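Local coordinates for protein glycoside hydrolase (Streptococcus pneumoniae serotype 4, PDB 6ORH) that probably acts as an alpha-L-fucosidase of glycoside hydrolase family 29, removing fucose from host-derived glycans, at residues Q365-I379 with L418-V432. The protein carries 2 engineered substitutions. Numbering follows the deposited sequence.
Sequences QLELDLGSPKTFDVI and LLRGAVVEAQKIRVV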
loop_
_atom_site.group_PDB
_atom_site.type_symbol
_atom_site.label_atom_id
_atom_site.label_comp_id
_atom_site.label_asym_id
_atom_site.label_seq_id
_atom_site.Cartn_x
_atom_site.Cartn_y
_atom_site.Cartn_z
ATOM N N GLN A 365 -12.633 -21.370 -3.512
ATOM C CA GLN A 365 -13.409 -20.611 -2.557
ATOM C C GLN A 365 -13.559 -21.430 -1.280
ATOM O O GLN A 365 -14.177 -22.498 -1.315
ATOM C CB GLN A 365 -14.775 -20.293 -3.161
ATOM C CG GLN A 365 -15.686 -19.554 -2.198
ATOM C CD GLN A 365 -16.855 -18.996 -2.963
ATOM O OE1 GLN A 365 -16.685 -18.187 -3.877
ATOM N NE2 GLN A 365 -18.039 -19.489 -2.647
ATOM N N LEU A 366 -12.973 -20.927 -0.188
ATOM C CA LEU A 366 -13.163 -21.494 1.147
ATOM C C LEU A 366 -14.187 -20.633 1.879
ATOM O O LEU A 366 -14.074 -19.411 1.903
ATOM C CB LEU A 366 -11.823 -21.484 1.902
ATOM C CG LEU A 366 -10.757 -22.416 1.343
ATOM C CD1 LEU A 366 -9.368 -22.043 1.867
ATOM C CD2 LEU A 366 -11.114 -23.862 1.695
ATOM N N GLU A 367 -15.211 -21.259 2.488
ATOM C CA GLU A 367 -16.191 -20.478 3.232
ATOM C C GLU A 367 -16.164 -20.924 4.690
ATOM O O GLU A 367 -16.198 -22.137 4.965
ATOM C CB GLU A 367 -17.594 -20.681 2.648
ATOM C CG GLU A 367 -18.657 -19.828 3.334
ATOM C CD GLU A 367 -19.984 -19.799 2.588
ATOM O OE1 GLU A 367 -19.968 -19.732 1.352
ATOM O OE2 GLU A 367 -21.045 -19.862 3.246
ATOM N N LEU A 368 -16.072 -19.942 5.593
ATOM C CA LEU A 368 -16.076 -20.204 7.029
ATOM C C LEU A 368 -17.452 -19.836 7.562
ATOM O O LEU A 368 -17.979 -18.779 7.217
ATOM C CB LEU A 368 -15.037 -19.340 7.757
ATOM C CG LEU A 368 -13.594 -19.837 7.670
ATOM C CD1 LEU A 368 -13.041 -19.573 6.281
ATOM C CD2 LEU A 368 -12.713 -19.147 8.698
ATOM N N ASP A 369 -17.990 -20.704 8.438
ATOM C CA ASP A 369 -19.195 -20.412 9.204
ATOM C C ASP A 369 -18.810 -20.385 10.681
ATOM O O ASP A 369 -18.454 -21.415 11.233
ATOM C CB ASP A 369 -20.271 -21.477 8.939
ATOM C CG ASP A 369 -21.584 -21.198 9.671
ATOM O OD1 ASP A 369 -21.612 -20.318 10.553
ATOM O OD2 ASP A 369 -22.581 -21.864 9.331
ATOM N N LEU A 370 -18.842 -19.196 11.288
ATOM C CA LEU A 370 -18.384 -18.991 12.652
ATOM C C LEU A 370 -19.411 -19.534 13.643
ATOM O O LEU A 370 -19.112 -19.632 14.837
ATOM C CB LEU A 370 -18.151 -17.497 12.905
ATOM C CG LEU A 370 -17.166 -16.808 11.961
ATOM C CD1 LEU A 370 -16.952 -15.368 12.391
ATOM C CD2 LEU A 370 -15.839 -17.561 11.937
ATOM N N GLY A 371 -20.605 -19.877 13.137
ATOM C CA GLY A 371 -21.630 -20.502 13.971
ATOM C C GLY A 371 -22.562 -19.482 14.634
ATOM O O GLY A 371 -23.684 -19.817 15.013
ATOM N N SER A 372 -22.064 -18.254 14.797
ATOM C CA SER A 372 -22.809 -17.108 15.297
ATOM C C SER A 372 -22.136 -15.838 14.774
ATOM O O SER A 372 -20.989 -15.902 14.323
ATOM C CB SER A 372 -22.890 -17.126 16.811
ATOM O OG SER A 372 -21.612 -16.914 17.393
ATOM N N PRO A 373 -22.829 -14.671 14.721
ATOM C CA PRO A 373 -22.190 -13.428 14.280
ATOM C C PRO A 373 -21.104 -12.992 15.267
ATOM O O PRO A 373 -21.308 -13.033 16.484
ATOM C CB PRO A 373 -23.328 -12.389 14.206
ATOM C CG PRO A 373 -24.621 -13.185 14.353
ATOM C CD PRO A 373 -24.261 -14.488 15.037
ATOM N N LYS A 374 -19.916 -12.662 14.733
ATOM C CA LYS A 374 -18.823 -12.132 15.537
ATOM C C LYS A 374 -18.301 -10.874 14.859
ATOM O O LYS A 374 -18.541 -10.679 13.671
ATOM C CB LYS A 374 -17.689 -13.160 15.670
ATOM C CG LYS A 374 -18.138 -14.538 16.126
ATOM C CD LYS A 374 -17.019 -15.416 16.644
ATOM C CE LYS A 374 -17.531 -16.774 17.079
ATOM N NZ LYS A 374 -16.432 -17.761 17.226
ATOM N N THR A 375 -17.590 -10.030 15.619
ATOM C CA THR A 375 -17.143 -8.726 15.160
ATOM C C THR A 375 -15.620 -8.727 15.045
ATOM O O THR A 375 -14.927 -8.979 16.032
ATOM C CB THR A 375 -17.587 -7.625 16.122
ATOM O OG1 THR A 375 -19.011 -7.730 16.113
ATOM C CG2 THR A 375 -17.195 -6.234 15.689
ATOM N N PHE A 376 -15.145 -8.441 13.828
ATOM C CA PHE A 376 -13.722 -8.540 13.523
ATOM C C PHE A 376 -13.332 -7.489 12.487
ATOM O O PHE A 376 -14.186 -6.886 11.825
ATOM C CB PHE A 376 -13.383 -9.965 13.081
ATOM C CG PHE A 376 -14.194 -10.423 11.889
ATOM C CD1 PHE A 376 -13.786 -10.133 10.596
ATOM C CD2 PHE A 376 -15.367 -11.139 12.072
ATOM C CE1 PHE A 376 -14.535 -10.548 9.504
ATOM C CE2 PHE A 376 -16.123 -11.551 10.982
ATOM C CZ PHE A 376 -15.704 -11.253 9.700
ATOM N N ASP A 377 -12.018 -7.250 12.351
ATOM C CA ASP A 377 -11.504 -6.327 11.356
ATOM C C ASP A 377 -10.136 -6.787 10.852
ATOM O O ASP A 377 -9.486 -6.024 10.141
ATOM C CB ASP A 377 -11.424 -4.879 11.854
ATOM C CG ASP A 377 -10.598 -4.659 13.121
ATOM O OD1 ASP A 377 -10.134 -5.647 13.742
ATOM O OD2 ASP A 377 -10.502 -3.495 13.524
ATOM N N VAL A 378 -9.724 -8.004 11.230
ATOM C CA VAL A 378 -8.461 -8.555 10.741
ATOM C C VAL A 378 -8.655 -10.014 10.360
ATOM O O VAL A 378 -9.153 -10.812 11.153
ATOM C CB VAL A 378 -7.320 -8.453 11.769
ATOM C CG1 VAL A 378 -6.005 -8.935 11.126
ATOM C CG2 VAL A 378 -7.155 -7.038 12.294
ATOM N N ILE A 379 -8.165 -10.398 9.171
ATOM C CA ILE A 379 -8.044 -11.810 8.835
ATOM C C ILE A 379 -6.554 -12.169 8.727
ATOM O O ILE A 379 -5.780 -11.358 8.245
ATOM C CB ILE A 379 -8.843 -12.183 7.561
ATOM C CG1 ILE A 379 -8.910 -13.703 7.370
ATOM C CG2 ILE A 379 -8.265 -11.462 6.331
ATOM C CD1 ILE A 379 -9.859 -14.214 6.273
ATOM N N LEU A 418 -1.528 -10.630 7.465
ATOM C CA LEU A 418 -2.647 -9.993 8.151
ATOM C C LEU A 418 -3.278 -9.071 7.125
ATOM O O LEU A 418 -2.583 -8.409 6.340
ATOM C CB LEU A 418 -2.149 -9.221 9.378
ATOM C CG LEU A 418 -1.460 -10.089 10.422
ATOM C CD1 LEU A 418 -0.832 -9.214 11.522
ATOM C CD2 LEU A 418 -2.441 -11.087 11.033
ATOM N N LEU A 419 -4.593 -9.167 7.002
ATOM C CA LEU A 419 -5.266 -8.205 6.158
ATOM C C LEU A 419 -6.408 -7.524 6.923
ATOM O O LEU A 419 -7.301 -8.212 7.407
ATOM C CB LEU A 419 -5.794 -8.974 4.945
ATOM C CG LEU A 419 -6.534 -8.115 3.927
ATOM C CD1 LEU A 419 -5.551 -7.190 3.194
ATOM C CD2 LEU A 419 -7.228 -9.045 2.937
ATOM N N ARG A 420 -6.345 -6.194 7.031
ATOM C CA ARG A 420 -7.353 -5.436 7.760
ATOM C C ARG A 420 -8.461 -5.018 6.809
ATOM O O ARG A 420 -8.250 -4.841 5.604
ATOM C CB ARG A 420 -6.745 -4.187 8.395
ATOM C CG ARG A 420 -5.875 -4.525 9.598
ATOM C CD ARG A 420 -5.206 -3.283 10.155
ATOM N NE ARG A 420 -4.264 -2.705 9.210
ATOM C CZ ARG A 420 -3.639 -1.536 9.366
ATOM N NH1 ARG A 420 -3.838 -0.804 10.454
ATOM N NH2 ARG A 420 -2.769 -1.123 8.469
ATOM N N GLY A 421 -9.643 -4.871 7.403
ATOM C CA GLY A 421 -10.801 -4.339 6.707
ATOM C C GLY A 421 -11.601 -3.497 7.687
ATOM O O GLY A 421 -11.212 -3.371 8.848
ATOM N N ALA A 422 -12.709 -2.928 7.201
ATOM C CA ALA A 422 -13.651 -2.238 8.066
ATOM C C ALA A 422 -14.190 -3.218 9.103
ATOM O O ALA A 422 -14.423 -4.390 8.805
ATOM C CB ALA A 422 -14.775 -1.682 7.230
ATOM N N VAL A 423 -14.404 -2.723 10.320
ATOM C CA VAL A 423 -14.970 -3.550 11.370
ATOM C C VAL A 423 -16.355 -4.010 10.907
ATOM O O VAL A 423 -17.134 -3.201 10.413
ATOM C CB VAL A 423 -15.026 -2.781 12.706
ATOM C CG1 VAL A 423 -15.736 -1.448 12.548
ATOM C CG2 VAL A 423 -15.658 -3.617 13.809
ATOM N N VAL A 424 -16.627 -5.314 11.024
ATOM C CA VAL A 424 -17.842 -5.926 10.502
ATOM C C VAL A 424 -18.331 -6.961 11.510
ATOM O O VAL A 424 -17.537 -7.596 12.204
ATOM C CB VAL A 424 -17.637 -6.516 9.088
ATOM C CG1 VAL A 424 -16.657 -7.679 9.060
ATOM C CG2 VAL A 424 -18.951 -6.957 8.471
ATOM N N GLU A 425 -19.664 -7.098 11.615
ATOM C CA GLU A 425 -20.265 -8.193 12.360
ATOM C C GLU A 425 -20.822 -9.192 11.350
ATOM O O GLU A 425 -21.672 -8.829 10.527
ATOM C CB GLU A 425 -21.364 -7.683 13.303
ATOM C CG GLU A 425 -21.947 -8.778 14.187
ATOM C CD GLU A 425 -23.024 -8.316 15.164
ATOM O OE1 GLU A 425 -23.963 -7.648 14.712
ATOM O OE2 GLU A 425 -22.901 -8.594 16.371
ATOM N N ALA A 426 -20.303 -10.430 11.386
ATOM C CA ALA A 426 -20.629 -11.410 10.363
ATOM C C ALA A 426 -20.408 -12.819 10.890
ATOM O O ALA A 426 -19.656 -13.039 11.842
ATOM C CB ALA A 426 -19.835 -11.149 9.096
ATOM N N GLN A 427 -21.088 -13.767 10.251
ATOM C CA GLN A 427 -21.000 -15.160 10.620
ATOM C C GLN A 427 -20.346 -15.962 9.496
ATOM O O GLN A 427 -19.781 -17.025 9.758
ATOM C CB GLN A 427 -22.407 -15.688 10.904
ATOM C CG GLN A 427 -22.422 -17.166 11.256
ATOM C CD GLN A 427 -23.742 -17.575 11.868
ATOM O OE1 GLN A 427 -24.452 -16.757 12.460
ATOM N NE2 GLN A 427 -24.068 -18.840 11.688
ATOM N N LYS A 428 -20.495 -15.485 8.242
ATOM C CA LYS A 428 -19.955 -16.211 7.106
ATOM C C LYS A 428 -18.922 -15.366 6.361
ATOM O O LYS A 428 -19.145 -14.189 6.083
ATOM C CB LYS A 428 -21.070 -16.698 6.183
ATOM C CG LYS A 428 -22.055 -17.637 6.883
ATOM C CD LYS A 428 -23.085 -18.232 5.968
ATOM C CE LYS A 428 -24.092 -19.089 6.709
ATOM N NZ LYS A 428 -24.988 -19.785 5.752
ATOM N N ILE A 429 -17.788 -16.010 6.058
ATOM C CA ILE A 429 -16.657 -15.369 5.394
ATOM C C ILE A 429 -16.206 -16.262 4.246
ATOM O O ILE A 429 -16.211 -17.483 4.385
ATOM C CB ILE A 429 -15.506 -15.153 6.414
ATOM C CG1 ILE A 429 -15.926 -14.304 7.625
ATOM C CG2 ILE A 429 -14.273 -14.575 5.731
ATOM C CD1 ILE A 429 -16.484 -15.135 8.785
ATOM N N ARG A 430 -15.770 -15.667 3.115
ATOM C CA ARG A 430 -15.168 -16.453 2.048
ATOM C C ARG A 430 -13.740 -15.969 1.824
ATOM O O ARG A 430 -13.497 -14.756 1.794
ATOM C CB ARG A 430 -15.921 -16.321 0.720
ATOM C CG ARG A 430 -17.220 -17.124 0.704
ATOM C CD ARG A 430 -18.203 -16.698 -0.368
ATOM N NE ARG A 430 -19.335 -17.636 -0.295
ATOM C CZ ARG A 430 -20.404 -17.602 -1.097
ATOM N NH1 ARG A 430 -20.498 -16.708 -2.072
ATOM N NH2 ARG A 430 -21.370 -18.492 -0.934
ATOM N N VAL A 431 -12.829 -16.941 1.735
ATOM C CA VAL A 431 -11.462 -16.687 1.293
ATOM C C VAL A 431 -11.358 -17.279 -0.106
ATOM O O VAL A 431 -11.578 -18.483 -0.318
ATOM C CB VAL A 431 -10.427 -17.270 2.278
ATOM C CG1 VAL A 431 -8.995 -17.147 1.740
ATOM C CG2 VAL A 431 -10.518 -16.521 3.607
ATOM N N VAL A 432 -10.996 -16.426 -1.083
ATOM C CA VAL A 432 -10.973 -16.869 -2.465
ATOM C C VAL A 432 -9.555 -16.701 -2.996
ATOM O O VAL A 432 -9.074 -15.571 -3.103
ATOM C CB VAL A 432 -11.993 -16.120 -3.342
ATOM C CG1 VAL A 432 -12.035 -16.687 -4.759
ATOM C CG2 VAL A 432 -13.397 -16.135 -2.738
HETATM O O HOH W 1 -20.589 -9.867 17.220
#
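Arg430 lies across Glu367 and grips it side-on in a salt bridge. Its NE (2.7 Å) and NH2 (3.0 Å) both donate to Glu367 OE1, which sits in the guanidinium plane. The carboxylate is turned 48° from that plane, and NE reaches OE1 from above the carboxylate plane. Gln365 NE2 lies over one guanidinium face, toward its rim, the amide and guanidinium planes 22° apart; NE2 and NE are both donors and form no hydrogen bond. Trp404, part of a bound glycan's pocket, makes a cation-pi contact with Arg430, and Glu176 of the second subunit bridges to Arg430 NH1.

At the corner, Gln427 NE2 donates to the syn lone pair of Asp369 OD1 (3.1 Å). Gly371 N also reaches Asp369 OD1, from above the carboxylate plane (2.8 Å), closing an Asx turn.

On the inner face, Val424 CG1 sits over the Phe376 ring, 4.0 Å from its centroid, a CH-pi contact. With CG between its backbone N and carbonyl carbon (chi1 57°), the Phe376 ring swings over 418-432, and CZ meets Ile429 CG1 at 3.7 Å. Ile429 CD1 also packs on Leu370 CD1 (3.6 Å), and Ile379 CD1 on Val431 CG2.

Antiparallel backbone bonds align both segments. Asp377 and Val378 form a classic bulge opposite Tyr448, and the register with 418-426 shifts by two there. Both segments turn from one sheet into the other, so Phe376, Ile379, Ile429 and Val431 help line the interior. This is the beta-sandwich of an F5/8 type C, galactose-binding-like domain.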